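Local coordinates for protein sugar kinase (Agrobacterium tumefaciens, PDB 2RBC) that probably transfers phosphate from ATP to a carbohydrate substrate, as kinases of the ribokinase (pfkB) family do, at residues I125-D128 against E132-I135; D48-K51 against K55-P58. All blocks are in the same frame, centred on the assembly; numbering follows the deposited sequence. Where two conformers were deposited one is given.

Contact 1 and contact 2 both belong to the small sheet, and the loops that join its strands, projecting from the larger domain of this ribokinase-like fold, and both touch the second subunit. In contact 1, residues 125-128 and 132-135 form a beta hairpin, mostly buried and stitched by backbone hydrogen bonds and one to an aspartate side chain. Contact 2, residues 48-51 against 55-58, lies at the surface between strands 39-45 and 60-66, has no hydrogen bond across it and rests on one proline-valine touch and a methyl against a backbone carbonyl. The two meet through M49, a selenomethionine: its side chain turns from contact 2 to contact 1, where its CE packs 3.5 Å from the I126 O.

Contact 1: residues I125-D128 against E132-I135; sequences IIID and ERLI. With EDO (1,2-ethanediol), chain L.
I126 and L134 tie this beta hairpin together as an antiparallel hydrogen-bonded pair: I126 N to L134 O and L134 N to I126 O are both 2.9 Å, nearly straight and in the carbonyl planes. At the turn, D128 N donates to E132 O. The D128 carboxylate bends back to close the loop, its chi1 of 69° setting CG between backbone N and carbonyl carbon, and OD1 accepts E132 N at 3.0 Å on its syn side, 29° out of the carboxylate plane. Aspartate suits this place because its short side chain reaches backbone N-H groups; OD1 also accepts R130 N. The nearby E132 carboxylate is paired with R130, which probably eases its closeness to D128.

On the face shared by I125, I127, R133 and I135, beta-branched I125, suited to extended backbone, sets CG2 3.8 Å from R133 CD; I135, deposited in two conformers, lies beside it in the one given. The reverse face pairs I126 CD1 with L134 CD2 at 4.1 Å. L134 and I135 also pair with a parallel strand of the second subunit. R133 combines an aliphatic stem with a polar end: NH1 binds T271 OG1, while NH2 donates to O2 of a 1,2-ethanediol, probably from the crystallisation liquor, at 3.2 Å.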
loop_
_atom_site.group_PDB
_atom_site.type_symbol
_atom_site.label_atom_id
_atom_site.label_comp_id
_atom_site.label_asym_id
_atom_site.label_seq_id
_atom_site.Cartn_x
_atom_site.Cartn_y
_atom_site.Cartn_z
ATOM N N ILE A 125 0.498 -1.386 -6.809
ATOM C CA ILE A 125 0.281 -1.512 -8.248
ATOM C C ILE A 125 -1.164 -1.144 -8.547
ATOM O O ILE A 125 -2.070 -1.732 -7.992
ATOM C CB ILE A 125 0.620 -2.911 -8.784
ATOM C CG1 ILE A 125 2.033 -3.313 -8.360
ATOM C CG2 ILE A 125 0.514 -2.931 -10.312
ATOM C CD1 ILE A 125 2.481 -4.708 -8.789
ATOM N N ILE A 126 -1.354 -0.133 -9.394
ATOM C CA ILE A 126 -2.679 0.343 -9.811
ATOM C C ILE A 126 -2.876 -0.211 -11.219
ATOM O O ILE A 126 -2.089 0.107 -12.115
ATOM C CB ILE A 126 -2.780 1.874 -9.779
ATOM C CG1 ILE A 126 -2.427 2.417 -8.367
ATOM C CG2 ILE A 126 -4.190 2.340 -10.203
ATOM C CD1 ILE A 126 -2.075 3.875 -8.311
ATOM N N ILE A 127 -3.892 -1.067 -11.373
ATOM C CA ILE A 127 -4.187 -1.793 -12.598
ATOM C C ILE A 127 -5.542 -1.311 -13.158
ATOM O O ILE A 127 -6.600 -1.497 -12.528
ATOM C CB ILE A 127 -4.232 -3.302 -12.318
ATOM C CG1 ILE A 127 -3.010 -3.729 -11.496
ATOM C CG2 ILE A 127 -4.336 -4.082 -13.593
ATOM C CD1 ILE A 127 -2.923 -5.203 -11.197
ATOM N N ASP A 128 -5.500 -0.638 -14.314
ATOM C CA ASP A 128 -6.705 -0.073 -14.925
ATOM C C ASP A 128 -7.491 -1.147 -15.673
ATOM O O ASP A 128 -7.120 -2.340 -15.666
ATOM C CB ASP A 128 -6.402 1.179 -15.794
ATOM C CG ASP A 128 -5.618 0.863 -17.070
ATOM O OD1 ASP A 128 -5.411 -0.319 -17.371
ATOM O OD2 ASP A 128 -5.202 1.820 -17.758
ATOM N N GLU A 132 -3.382 -2.397 -17.895
ATOM C CA GLU A 132 -2.134 -1.655 -17.789
ATOM C C GLU A 132 -1.869 -1.334 -16.326
ATOM O O GLU A 132 -2.816 -1.241 -15.545
ATOM C CB GLU A 132 -2.213 -0.361 -18.588
ATOM C CG GLU A 132 -2.279 -0.623 -20.079
ATOM C CD GLU A 132 -2.142 0.636 -20.903
ATOM O OE1 GLU A 132 -2.531 1.737 -20.421
ATOM O OE2 GLU A 132 -1.644 0.509 -22.045
ATOM N N ARG A 133 -0.593 -1.129 -15.983
ATOM C CA ARG A 133 -0.145 -0.970 -14.590
ATOM C C ARG A 133 0.719 0.245 -14.299
ATOM O O ARG A 133 1.570 0.624 -15.103
ATOM C CB ARG A 133 0.678 -2.166 -14.193
ATOM C CG ARG A 133 0.038 -3.470 -14.521
ATOM C CD ARG A 133 0.631 -4.569 -13.696
ATOM N NE ARG A 133 1.930 -5.021 -14.167
ATOM C CZ ARG A 133 2.118 -5.827 -15.209
ATOM N NH1 ARG A 133 1.107 -6.237 -15.959
ATOM N NH2 ARG A 133 3.340 -6.200 -15.511
ATOM N N LEU A 134 0.517 0.817 -13.113
ATOM C CA LEU A 134 1.419 1.807 -12.533
ATOM C C LEU A 134 1.966 1.202 -11.219
ATOM O O LEU A 134 1.176 0.824 -10.340
ATOM C CB LEU A 134 0.709 3.127 -12.293
ATOM C CG LEU A 134 1.412 4.104 -11.340
ATOM C CD1 LEU A 134 2.819 4.490 -11.807
ATOM C CD2 LEU A 134 0.537 5.333 -11.112
ATOM N N ILE A 135 3.295 1.080 -11.115
ATOM C CA ILE A 135 3.944 0.462 -9.957
ATOM C C ILE A 135 4.748 1.488 -9.163
ATOM O O ILE A 135 5.460 2.335 -9.725
ATOM C CB ILE A 135 4.857 -0.731 -10.349
ATOM C CG1 ILE A 135 5.469 -1.388 -9.097
ATOM C CG2 ILE A 135 5.955 -0.259 -11.294
ATOM C CD1 ILE A 135 6.049 -2.764 -9.326
HETATM C C1 EDO L . 2.931 -7.113 -20.128
HETATM O O1 EDO L . 1.624 -6.525 -19.992
HETATM C C2 EDO L . 3.932 -6.486 -19.145
HETATM O O2 EDO L . 4.484 -7.470 -18.243
#

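Contact 2: residues D48-K51 against K55-P58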
loop_
_atom_site.group_PDB
_atom_site.type_symbol
_atom_site.label_atom_id
_atom_site.label_comp_id
_atom_site.label_asym_id
_atom_site.label_seq_id
_atom_site.Cartn_x
_atom_site.Cartn_y
_atom_site.Cartn_z
ATOM N N ASP A 48 -10.180 3.770 -14.723
ATOM C CA ASP A 48 -9.258 4.618 -15.441
ATOM C C ASP A 48 -8.000 4.870 -14.638
ATOM O O ASP A 48 -8.053 5.295 -13.473
ATOM C CB ASP A 48 -9.914 5.967 -15.748
ATOM C CG ASP A 48 -11.142 5.829 -16.630
ATOM O OD1 ASP A 48 -11.163 4.917 -17.487
ATOM O OD2 ASP A 48 -12.085 6.633 -16.464
HETATM N N MSE A 49 -6.875 4.634 -15.299
HETATM C CA MSE A 49 -5.573 5.006 -14.803
HETATM C C MSE A 49 -5.522 6.485 -14.407
HETATM O O MSE A 49 -5.872 7.342 -15.196
HETATM C CB MSE A 49 -4.535 4.723 -15.885
HETATM C CG MSE A 49 -3.117 4.787 -15.394
HETATM SE SE MSE A 49 -2.785 3.408 -14.034
HETATM C CE MSE A 49 -2.597 1.786 -15.143
ATOM N N PRO A 50 -5.100 6.789 -13.169
ATOM C CA PRO A 50 -4.908 8.177 -12.827
ATOM C C PRO A 50 -3.812 8.814 -13.662
ATOM O O PRO A 50 -2.934 8.127 -14.167
ATOM C CB PRO A 50 -4.497 8.126 -11.351
ATOM C CG PRO A 50 -3.968 6.799 -11.158
ATOM C CD PRO A 50 -4.800 5.922 -12.023
ATOM N N LYS A 51 -3.882 10.131 -13.774
ATOM C CA LYS A 51 -3.014 10.892 -14.655
ATOM C C LYS A 51 -2.462 12.109 -13.936
ATOM O O LYS A 51 -2.102 13.102 -14.565
ATOM C CB LYS A 51 -3.806 11.337 -15.910
ATOM C CG LYS A 51 -4.362 10.175 -16.772
ATOM C CD LYS A 51 -3.243 9.261 -17.324
ATOM C CE LYS A 51 -3.760 7.928 -17.893
ATOM N NZ LYS A 51 -4.785 8.061 -18.982
ATOM N N LYS A 55 -7.642 11.815 -6.747
ATOM C CA LYS A 55 -8.098 10.599 -6.100
ATOM C C LYS A 55 -8.666 9.648 -7.120
ATOM O O LYS A 55 -9.365 10.074 -8.018
ATOM C CB LYS A 55 -9.168 10.955 -5.078
ATOM C CG LYS A 55 -9.933 9.761 -4.521
ATOM C CD LYS A 55 -10.961 10.174 -3.443
ATOM C CE LYS A 55 -10.404 10.055 -2.008
ATOM N NZ LYS A 55 -11.458 10.122 -0.927
ATOM N N VAL A 56 -8.391 8.362 -6.980
ATOM C CA VAL A 56 -9.033 7.353 -7.790
ATOM C C VAL A 56 -9.544 6.265 -6.881
ATOM O O VAL A 56 -8.808 5.752 -6.041
ATOM C CB VAL A 56 -8.101 6.755 -8.900
ATOM C CG1 VAL A 56 -6.887 6.044 -8.308
ATOM C CG2 VAL A 56 -8.872 5.796 -9.770
ATOM N N LEU A 57 -10.807 5.901 -7.071
ATOM C CA LEU A 57 -11.449 4.911 -6.230
ATOM C C LEU A 57 -11.304 3.541 -6.849
ATOM O O LEU A 57 -11.726 3.326 -7.978
ATOM C CB LEU A 57 -12.928 5.243 -6.029
ATOM C CG LEU A 57 -13.213 6.608 -5.403
ATOM C CD1 LEU A 57 -14.723 6.795 -5.171
ATOM C CD2 LEU A 57 -12.447 6.822 -4.084
ATOM N N PRO A 58 -10.701 2.596 -6.120
ATOM C CA PRO A 58 -10.575 1.236 -6.639
ATOM C C PRO A 58 -11.872 0.447 -6.498
ATOM O O PRO A 58 -12.605 0.641 -5.533
ATOM C CB PRO A 58 -9.512 0.612 -5.736
ATOM C CG PRO A 58 -9.641 1.374 -4.417
ATOM C CD PRO A 58 -10.139 2.744 -4.762
#
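V56 meets P50 and D48 through its two methyl groups, one for each partner. CG1 approaches the proline ring at CG, 4.1 Å away, and the two side chains cross at about a right angle. CG2 instead lies 3.8 Å from the backbone O of D48. The valine torsion accounts for this division: a chi1 of 62° sets CG1 between the backbone N and the carbonyl carbon and leaves CG2 opposite the N. A compact, branched residue suits the position, since it can offer methyls in two directions, while P50 presents a rigid apolar ring and restricts the backbone of its loop.

No hydrogen bond joins the two segments, and they bury just 96 Å² between them. Further out, V56 also touches V46 of its own chain and V136 of the second subunit. M49, a selenomethionine, points away from V56 and packs on D128 and E132 of the neighbouring hairpin. Beyond V56, L57 packs on P137 of the second subunit, and K55 pairs with a parallel strand of that chain. Such a projecting connection between strands 39-45 and 60-66, joined to a partner subunit, is consistent with the beta-sheet lid and dimer interface of ribokinase-like enzymes.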